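Local structure of acetyl-CoA hydrolase/transferase family protein (Porphyromonas gingivalis, 2NVV) at residues G346-N351 against V388-T393; G360-T365 against H417-I422; A429-K434 against H441-K446. The protein probably transfers the coenzyme A of acetyl-CoA to another carboxylate or hydrolyses the thioester, and binds zinc ions. All coordinates share one frame; numbering follows the deposited sequence.

Contact 1. Residues G346-N351 against V388-T393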
loop_
_atom_site.group_PDB
_atom_site.type_symbol
_atom_site.label_atom_id
_atom_site.label_comp_id
_atom_site.label_asym_id
_atom_site.label_seq_id
_atom_site.Cartn_x
_atom_site.Cartn_y
_atom_site.Cartn_z
ATOM N N GLY A 346 -8.288 -7.243 -11.177
ATOM C CA GLY A 346 -8.648 -5.880 -11.519
ATOM C C GLY A 346 -9.887 -5.445 -10.758
ATOM O O GLY A 346 -10.796 -4.812 -11.308
ATOM N N VAL A 347 -9.927 -5.798 -9.481
ATOM C CA VAL A 347 -11.046 -5.464 -8.628
ATOM C C VAL A 347 -11.200 -3.961 -8.501
ATOM O O VAL A 347 -10.230 -3.256 -8.204
ATOM C CB VAL A 347 -10.861 -6.045 -7.212
ATOM C CG1 VAL A 347 -12.070 -5.742 -6.358
ATOM C CG2 VAL A 347 -10.641 -7.532 -7.291
ATOM N N ILE A 348 -12.415 -3.467 -8.736
ATOM C CA ILE A 348 -12.692 -2.046 -8.600
ATOM C C ILE A 348 -13.137 -1.881 -7.153
ATOM O O ILE A 348 -14.084 -2.528 -6.719
ATOM C CB ILE A 348 -13.808 -1.596 -9.575
ATOM C CG1 ILE A 348 -13.281 -1.677 -11.009
ATOM C CG2 ILE A 348 -14.278 -0.170 -9.232
ATOM C CD1 ILE A 348 -14.311 -1.451 -12.057
ATOM N N THR A 349 -12.442 -1.020 -6.411
ATOM C CA THR A 349 -12.738 -0.819 -4.999
ATOM C C THR A 349 -13.408 0.510 -4.687
ATOM O O THR A 349 -13.014 1.551 -5.212
ATOM C CB THR A 349 -11.449 -0.949 -4.140
ATOM O OG1 THR A 349 -10.540 0.092 -4.477
ATOM C CG2 THR A 349 -10.766 -2.276 -4.393
ATOM N N ILE A 350 -14.418 0.455 -3.819
ATOM C CA ILE A 350 -15.177 1.625 -3.401
ATOM C C ILE A 350 -15.267 1.611 -1.876
ATOM O O ILE A 350 -15.913 0.744 -1.290
ATOM C CB ILE A 350 -16.598 1.592 -3.992
ATOM C CG1 ILE A 350 -16.531 1.177 -5.464
ATOM C CG2 ILE A 350 -17.246 2.964 -3.873
ATOM C CD1 ILE A 350 -17.802 0.550 -5.967
ATOM N N ASN A 351 -14.623 2.586 -1.241
ATOM C CA ASN A 351 -14.588 2.675 0.204
ATOM C C ASN A 351 -14.959 4.061 0.688
ATOM O O ASN A 351 -14.965 5.006 -0.092
ATOM C CB ASN A 351 -13.190 2.304 0.679
ATOM C CG ASN A 351 -12.907 0.821 0.530
ATOM O OD1 ASN A 351 -13.288 0.024 1.381
ATOM N ND2 ASN A 351 -12.253 0.441 -0.560
ATOM N N VAL A 388 -9.033 0.603 -10.119
ATOM C CA VAL A 388 -9.272 2.030 -9.918
ATOM C C VAL A 388 -9.828 2.113 -8.507
ATOM O O VAL A 388 -10.796 1.425 -8.189
ATOM C CB VAL A 388 -10.349 2.618 -10.868
ATOM C CG1 VAL A 388 -10.249 4.143 -10.867
ATOM C CG2 VAL A 388 -10.186 2.088 -12.261
ATOM N N SER A 389 -9.228 2.933 -7.651
ATOM C CA SER A 389 -9.723 3.041 -6.282
ATOM C C SER A 389 -10.619 4.258 -6.140
ATOM O O SER A 389 -10.270 5.350 -6.577
ATOM C CB SER A 389 -8.569 3.137 -5.288
ATOM O OG SER A 389 -7.883 4.362 -5.450
ATOM N N ILE A 390 -11.775 4.053 -5.522
ATOM C CA ILE A 390 -12.740 5.120 -5.326
ATOM C C ILE A 390 -13.062 5.332 -3.851
ATOM O O ILE A 390 -13.176 4.385 -3.075
ATOM C CB ILE A 390 -14.062 4.804 -6.056
ATOM C CG1 ILE A 390 -13.793 4.552 -7.538
ATOM C CG2 ILE A 390 -15.051 5.948 -5.860
ATOM C CD1 ILE A 390 -14.984 3.986 -8.283
ATOM N N PHE A 391 -13.201 6.589 -3.470
ATOM C CA PHE A 391 -13.545 6.921 -2.104
ATOM C C PHE A 391 -14.773 7.820 -2.123
ATOM O O PHE A 391 -14.830 8.816 -2.854
ATOM C CB PHE A 391 -12.369 7.598 -1.414
ATOM C CG PHE A 391 -11.386 6.629 -0.835
ATOM C CD1 PHE A 391 -11.647 6.004 0.390
ATOM C CD2 PHE A 391 -10.214 6.312 -1.517
ATOM C CE1 PHE A 391 -10.751 5.073 0.932
ATOM C CE2 PHE A 391 -9.311 5.382 -0.988
ATOM C CZ PHE A 391 -9.582 4.760 0.243
ATOM N N THR A 392 -15.771 7.434 -1.338
ATOM C CA THR A 392 -17.016 8.178 -1.239
ATOM C C THR A 392 -17.161 8.793 0.136
ATOM O O THR A 392 -16.574 8.318 1.098
ATOM C CB THR A 392 -18.207 7.269 -1.454
ATOM O OG1 THR A 392 -18.125 6.201 -0.514
ATOM C CG2 THR A 392 -18.218 6.710 -2.862
ATOM N N THR A 393 -17.962 9.848 0.216
ATOM C CA THR A 393 -18.201 10.533 1.481
ATOM C C THR A 393 -19.106 11.748 1.314
ATOM O O THR A 393 -18.945 12.541 0.372
ATOM C CB THR A 393 -16.899 11.064 2.118
ATOM O OG1 THR A 393 -17.218 11.821 3.288
ATOM C CG2 THR A 393 -16.155 11.987 1.150
#

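Contact 2. Residues G360-T365 against H417-I422. With ZN (zinc ion), chain G.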
loop_
_atom_site.group_PDB
_atom_site.type_symbol
_atom_site.label_atom_id
_atom_site.label_comp_id
_atom_site.label_asym_id
_atom_site.label_seq_id
_atom_site.Cartn_x
_atom_site.Cartn_y
_atom_site.Cartn_z
ATOM N N GLY A 360 -5.905 14.608 -2.236
ATOM C CA GLY A 360 -6.232 13.205 -2.442
ATOM C C GLY A 360 -5.881 12.226 -1.347
ATOM O O GLY A 360 -5.911 11.017 -1.571
ATOM N N ASN A 361 -5.544 12.729 -0.169
ATOM C CA ASN A 361 -5.188 11.864 0.945
ATOM C C ASN A 361 -6.453 11.575 1.733
ATOM O O ASN A 361 -7.301 12.454 1.893
ATOM C CB ASN A 361 -4.146 12.559 1.816
ATOM C CG ASN A 361 -2.894 12.894 1.043
ATOM O OD1 ASN A 361 -2.066 12.026 0.778
ATOM N ND2 ASN A 361 -2.763 14.153 0.652
ATOM N N ILE A 362 -6.578 10.342 2.221
ATOM C CA ILE A 362 -7.770 9.937 2.960
ATOM C C ILE A 362 -7.504 9.461 4.394
ATOM O O ILE A 362 -6.531 8.770 4.672
ATOM C CB ILE A 362 -8.548 8.810 2.185
ATOM C CG1 ILE A 362 -9.482 9.426 1.141
ATOM C CG2 ILE A 362 -9.403 7.978 3.140
ATOM C CD1 ILE A 362 -8.808 10.126 0.028
ATOM N N ASN A 363 -8.401 9.863 5.290
ATOM C CA ASN A 363 -8.368 9.486 6.695
ATOM C C ASN A 363 -9.607 8.620 6.852
ATOM O O ASN A 363 -10.722 9.057 6.550
ATOM C CB ASN A 363 -8.491 10.724 7.588
ATOM C CG ASN A 363 -8.684 10.382 9.058
ATOM O OD1 ASN A 363 -8.796 9.225 9.435
ATOM N ND2 ASN A 363 -8.730 11.402 9.891
ATOM N N SER A 364 -9.425 7.380 7.284
ATOM C CA SER A 364 -10.582 6.518 7.467
ATOM C C SER A 364 -10.629 5.901 8.852
ATOM O O SER A 364 -11.343 4.923 9.074
ATOM C CB SER A 364 -10.628 5.417 6.388
ATOM O OG SER A 364 -9.353 4.944 6.028
ATOM N N THR A 365 -9.912 6.499 9.801
ATOM C CA THR A 365 -9.872 5.945 11.142
ATOM C C THR A 365 -9.877 6.900 12.341
ATOM O O THR A 365 -10.510 6.601 13.352
ATOM C CB THR A 365 -8.643 5.017 11.294
ATOM O OG1 THR A 365 -7.466 5.721 10.884
ATOM C CG2 THR A 365 -8.786 3.782 10.444
ATOM N N HIS A 417 -0.832 8.797 -3.746
ATOM C CA HIS A 417 -0.344 7.808 -4.701
ATOM C C HIS A 417 -1.263 6.605 -4.832
ATOM O O HIS A 417 -1.104 5.798 -5.739
ATOM C CB HIS A 417 1.041 7.315 -4.277
ATOM C CG HIS A 417 2.006 8.418 -3.988
ATOM N ND1 HIS A 417 2.521 9.233 -4.973
ATOM C CD2 HIS A 417 2.501 8.883 -2.818
ATOM C CE1 HIS A 417 3.289 10.156 -4.425
ATOM N NE2 HIS A 417 3.294 9.966 -3.117
ATOM N N SER A 418 -2.225 6.491 -3.928
ATOM C CA SER A 418 -3.124 5.353 -3.947
ATOM C C SER A 418 -4.569 5.701 -4.242
ATOM O O SER A 418 -5.299 4.883 -4.787
ATOM C CB SER A 418 -3.039 4.610 -2.608
ATOM O OG SER A 418 -1.742 4.086 -2.385
ATOM N N VAL A 419 -4.985 6.906 -3.875
ATOM C CA VAL A 419 -6.359 7.335 -4.104
ATOM C C VAL A 419 -6.517 7.854 -5.537
ATOM O O VAL A 419 -5.918 8.863 -5.915
ATOM C CB VAL A 419 -6.750 8.434 -3.102
ATOM C CG1 VAL A 419 -8.227 8.724 -3.213
ATOM C CG2 VAL A 419 -6.386 8.000 -1.690
ATOM N N LYS A 420 -7.331 7.168 -6.328
ATOM C CA LYS A 420 -7.539 7.549 -7.725
ATOM C C LYS A 420 -8.768 8.402 -8.005
ATOM O O LYS A 420 -8.733 9.280 -8.874
ATOM C CB LYS A 420 -7.604 6.298 -8.599
ATOM C CG LYS A 420 -6.437 5.338 -8.391
ATOM C CD LYS A 420 -5.103 6.031 -8.565
ATOM C CE LYS A 420 -3.943 5.079 -8.315
ATOM N NZ LYS A 420 -2.644 5.766 -8.530
ATOM N N VAL A 421 -9.852 8.148 -7.279
ATOM C CA VAL A 421 -11.087 8.892 -7.484
ATOM C C VAL A 421 -11.826 9.164 -6.180
ATOM O O VAL A 421 -11.855 8.314 -5.289
ATOM C CB VAL A 421 -12.038 8.118 -8.400
ATOM C CG1 VAL A 421 -13.270 8.940 -8.690
ATOM C CG2 VAL A 421 -11.317 7.728 -9.681
ATOM N N ILE A 422 -12.417 10.354 -6.075
ATOM C CA ILE A 422 -13.188 10.734 -4.892
ATOM C C ILE A 422 -14.577 11.182 -5.360
ATOM O O ILE A 422 -14.713 11.893 -6.360
ATOM C CB ILE A 422 -12.510 11.878 -4.116
ATOM C CG1 ILE A 422 -11.112 11.454 -3.673
ATOM C CG2 ILE A 422 -13.328 12.228 -2.896
ATOM C CD1 ILE A 422 -10.359 12.528 -2.910
HETATM ZN ZN ZN G . 3.694 11.464 -1.753
HETATM O O HOH W 1 2.009 10.723 -0.209
#

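Contact 3. Residues A429-K434 against H441-K446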
loop_
_atom_site.group_PDB
_atom_site.type_symbol
_atom_site.label_atom_id
_atom_site.label_comp_id
_atom_site.label_asym_id
_atom_site.label_seq_id
_atom_site.Cartn_x
_atom_site.Cartn_y
_atom_site.Cartn_z
ATOM N N ALA A 429 -14.367 13.479 -8.593
ATOM C CA ALA A 429 -13.058 14.055 -8.875
ATOM C C ALA A 429 -12.079 12.962 -9.256
ATOM O O ALA A 429 -11.593 12.234 -8.405
ATOM C CB ALA A 429 -12.537 14.821 -7.656
ATOM N N ASP A 430 -11.808 12.839 -10.549
ATOM C CA ASP A 430 -10.869 11.842 -11.034
ATOM C C ASP A 430 -9.488 12.447 -10.829
ATOM O O ASP A 430 -9.124 13.432 -11.473
ATOM C CB ASP A 430 -11.102 11.565 -12.515
ATOM C CG ASP A 430 -10.484 10.263 -12.961
ATOM O OD1 ASP A 430 -9.409 9.907 -12.434
ATOM O OD2 ASP A 430 -11.068 9.604 -13.845
ATOM N N LEU A 431 -8.724 11.845 -9.930
ATOM C CA LEU A 431 -7.404 12.342 -9.580
ATOM C C LEU A 431 -6.252 11.866 -10.454
ATOM O O LEU A 431 -5.143 12.392 -10.362
ATOM C CB LEU A 431 -7.117 11.980 -8.121
ATOM C CG LEU A 431 -7.723 12.825 -6.990
ATOM C CD1 LEU A 431 -9.057 13.398 -7.385
ATOM C CD2 LEU A 431 -7.827 11.984 -5.742
ATOM N N ARG A 432 -6.514 10.883 -11.307
ATOM C CA ARG A 432 -5.464 10.329 -12.164
ATOM C C ARG A 432 -4.829 11.309 -13.138
ATOM O O ARG A 432 -5.507 12.094 -13.787
ATOM C CB ARG A 432 -5.996 9.109 -12.924
ATOM C CG ARG A 432 -6.226 7.891 -12.034
ATOM C CD ARG A 432 -7.023 6.829 -12.746
ATOM N NE ARG A 432 -8.356 7.313 -13.093
ATOM C CZ ARG A 432 -9.278 6.592 -13.720
ATOM N NH1 ARG A 432 -10.453 7.128 -13.987
ATOM N NH2 ARG A 432 -9.029 5.338 -14.077
ATOM N N GLY A 433 -3.506 11.262 -13.210
ATOM C CA GLY A 433 -2.779 12.129 -14.117
ATOM C C GLY A 433 -2.668 13.566 -13.682
ATOM O O GLY A 433 -2.294 14.422 -14.480
ATOM N N LYS A 434 -2.969 13.839 -12.418
ATOM C CA LYS A 434 -2.913 15.206 -11.910
ATOM C C LYS A 434 -1.921 15.407 -10.784
ATOM O O LYS A 434 -1.700 14.508 -9.973
ATOM C CB LYS A 434 -4.305 15.636 -11.439
ATOM C CG LYS A 434 -5.248 15.898 -12.585
ATOM C CD LYS A 434 -6.683 16.051 -12.129
ATOM C CE LYS A 434 -7.568 16.398 -13.330
ATOM N NZ LYS A 434 -9.015 16.352 -13.011
ATOM N N HIS A 441 -7.934 21.528 -7.184
ATOM C CA HIS A 441 -8.983 22.291 -7.843
ATOM C C HIS A 441 -10.103 21.389 -8.325
ATOM O O HIS A 441 -11.270 21.765 -8.301
ATOM C CB HIS A 441 -8.415 23.097 -9.004
ATOM C CG HIS A 441 -7.788 24.384 -8.576
ATOM N ND1 HIS A 441 -6.427 24.592 -8.591
ATOM C CD2 HIS A 441 -8.339 25.522 -8.088
ATOM C CE1 HIS A 441 -6.164 25.805 -8.135
ATOM N NE2 HIS A 441 -7.307 26.389 -7.824
ATOM N N GLU A 442 -9.750 20.189 -8.757
ATOM C CA GLU A 442 -10.755 19.236 -9.208
ATOM C C GLU A 442 -11.608 18.817 -8.011
ATOM O O GLU A 442 -12.830 18.810 -8.088
ATOM C CB GLU A 442 -10.070 18.018 -9.831
ATOM C CG GLU A 442 -11.017 16.936 -10.326
ATOM C CD GLU A 442 -11.885 17.376 -11.490
ATOM O OE1 GLU A 442 -12.600 16.509 -12.040
ATOM O OE2 GLU A 442 -11.859 18.572 -11.849
ATOM N N ILE A 443 -10.962 18.480 -6.900
ATOM C CA ILE A 443 -11.674 18.069 -5.693
ATOM C C ILE A 443 -12.549 19.193 -5.150
ATOM O O ILE A 443 -13.648 18.961 -4.663
ATOM C CB ILE A 443 -10.700 17.642 -4.570
ATOM C CG1 ILE A 443 -10.001 16.330 -4.947
ATOM C CG2 ILE A 443 -11.457 17.479 -3.252
ATOM C CD1 ILE A 443 -8.972 15.867 -3.941
ATOM N N ILE A 444 -12.049 20.415 -5.221
ATOM C CA ILE A 444 -12.784 21.573 -4.733
ATOM C C ILE A 444 -14.038 21.854 -5.557
ATOM O O ILE A 444 -15.126 22.020 -5.017
ATOM C CB ILE A 444 -11.867 22.824 -4.740
ATOM C CG1 ILE A 444 -10.774 22.654 -3.682
ATOM C CG2 ILE A 444 -12.670 24.083 -4.464
ATOM C CD1 ILE A 444 -9.744 23.748 -3.676
ATOM N N ASP A 445 -13.876 21.885 -6.875
ATOM C CA ASP A 445 -14.969 22.160 -7.801
ATOM C C ASP A 445 -16.024 21.060 -7.922
ATOM O O ASP A 445 -17.199 21.346 -8.163
ATOM C CB ASP A 445 -14.397 22.441 -9.191
ATOM C CG ASP A 445 -13.546 23.690 -9.232
ATOM O OD1 ASP A 445 -12.873 23.903 -10.259
ATOM O OD2 ASP A 445 -13.551 24.468 -8.249
ATOM N N LYS A 446 -15.615 19.805 -7.751
ATOM C CA LYS A 446 -16.534 18.682 -7.911
ATOM C C LYS A 446 -17.073 17.992 -6.664
ATOM O O LYS A 446 -18.219 17.553 -6.656
ATOM C CB LYS A 446 -15.885 17.617 -8.798
ATOM C CG LYS A 446 -15.364 18.111 -10.149
ATOM C CD LYS A 446 -16.428 18.877 -10.948
ATOM C CE LYS A 446 -16.373 18.506 -12.442
ATOM N NZ LYS A 446 -15.030 18.640 -13.062
#

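Contact 1. Residues G346-N351 against V388-T393
Strands 348-351 and 389-392 run side by side in the same direction, their short axes 4.7 Å apart at closest and 19° out of line, as a parallel pair inside a mixed five-stranded sheet. Residues Thr349, Ile350 and Asn351 lie level with Ser389, Ile390 and Phe391. After a weak first bond from Thr349 N to Val388 O, three regular ones follow. Ile390 N donates to Thr349 O at 2.8 Å, nearly along the C=O axis, and Asn351 N reaches Ile390 O at 2.9 Å in an almost straight bond (170°). Thr392 N closes on Asn351 O at 2.8 Å, in the carbonyl plane.

Ile350 and Ile390 share one face, where Ile390 CD1 approaches Ile348 CG2 at 4.3 Å and the Ile350 and Thr392 side chains cross obliquely, CG2 to CG2 at 4.0 Å; helix 226-245 covers Ile390 and Thr392. Thr349, Asn351, Ser389 and Phe391 line the other face, against helix 379-385, which belongs to the connection between the two strands. The amide of Asn351 is turned to the outer neighbour: ND2 is hydrogen-bonded to Gln256, and its side chain lies about 5 Å from that of Glu284, the predicted site of the glutamyl-CoA intermediate. Ser389 OG is taken up by the backbone at Ser418 and Lys420. With CG beside its own backbone N, the Phe391 ring leans back toward the first strand, and its CE1 comes to 3.7 Å from Asn351 CB.

Contact 2. Residues G360-T365 against H417-I422
Ile362 turns CG1 to chi1 -85°, which leaves CG2 anti to the backbone N, and bends at chi2 (66°), while Val419 sets CG1 anti to its own N (chi1 -172°); together these torsions place the Ile362 tip against the fork of the valine, in the segment that begins with His417, a ligand of a zinc shared between subunits. CD1 of Ile362 meets both branches of Val419, CG1 at 3.6 Å and CG2 at 3.7 Å, the two side chains crossing obliquely. Ile422 adds its own CD1 at 4.1 Å from Ile362 CD1, making a small apolar cluster that Phe391 of the adjoining strand extends. Gly360, at positive phi, brings its carbonyl O over the Val419 side chain.

Asn363 OD1 accepts from Thr365 N at 3.0 Å, an Asx turn, and Thr365 OG1 is hydrogen-bonded to Asp413 OD2 of the same chain. Lys420 NZ lies above the carbonyl plane of His417, 3.2 Å from its O. His417 ND1 is hydrogen-bonded to Asp102 O of the second subunit. Glu416 of this chain, with His411 and Asp413 of the second subunit, completes the protein ligands of the metal, which His417 NE2 binds at 2.1 Å and a water at 2.4 Å.

Contact 3. Residues A429-K434 against H441-K446
Glu442 projects from helix 441-446 toward the end of strand 429-430, its CB 3.7 Å from Lys434 NZ. CG, anti to the backbone N (chi1 179°), lies between Ala429 CB (3.7 Å) and Lys434 NZ (3.4 Å). A bend at chi2 (66°) then brings CD to Lys434 NZ. At the tip OE1 forms a long salt bridge with Lys434 NZ, 3.7 Å away, while Lys446 NZ, one helical turn on, holds both carboxylate oxygens weakly, at 3.4 Å from OE1. The carboxylate thus sits between two ammonium groups, which would be expected to stabilise its charge and soften their mutual repulsion.

Lys434 reaches it as an extended chain crossing Glu442 at about a right angle, and its NZ also bonds weakly to Asp430 O. Beside this network Ile443 CG1 touches both Ala429 CB and Leu431 CD1, the latter at 3.9 Å. The intervening type II turn from Leu431 to Lys434 has Gly433 at positive phi. It is braced by Asp430, whose OD1 accepts from Arg432 N in an Asx turn, while the Arg432 guanidinium grips the carboxylate side-on and in plane, NE to Asp430 OD1 at 2.9 Å and NH1 to Asp430 OD2 at 2.6 Å. Arg432 also makes a salt bridge with Glu242 and a cation-pi contact with Phe116 of the second subunit.

In this strand-turn-helix unit, helix 436-446 packs against strand 427-430, the outermost of the sheet in this chain, and reaches past it to Ile422 on the next strand; Ile444 faces helix 453-459, and Phe238 of helix 226-245 meets Asp430 and Arg432.

Overall arrangement
All three contacts belong to one sheet and its surroundings: strand 389-392 of contact 1 neighbours strand 421-424 of contact 2, which in turn pairs antiparallel with strand 427-430 of contact 3. Contacts 1 and 2 are buried, yet differ in chemistry: backbone hydrogen bonds hold the first, whereas methyl packing holds the second, whose segment 417-422 starts at a zinc ligand. Contact 3 lies farthest from the chain's centre and is partly exposed, combining a small apolar patch with loose charge pairing. Backbone bonds stitch them together, Phe391 N to Val421 O and Ala429 N to Ile422 O, each at 2.8 Å. Each contact also reaches the second subunit.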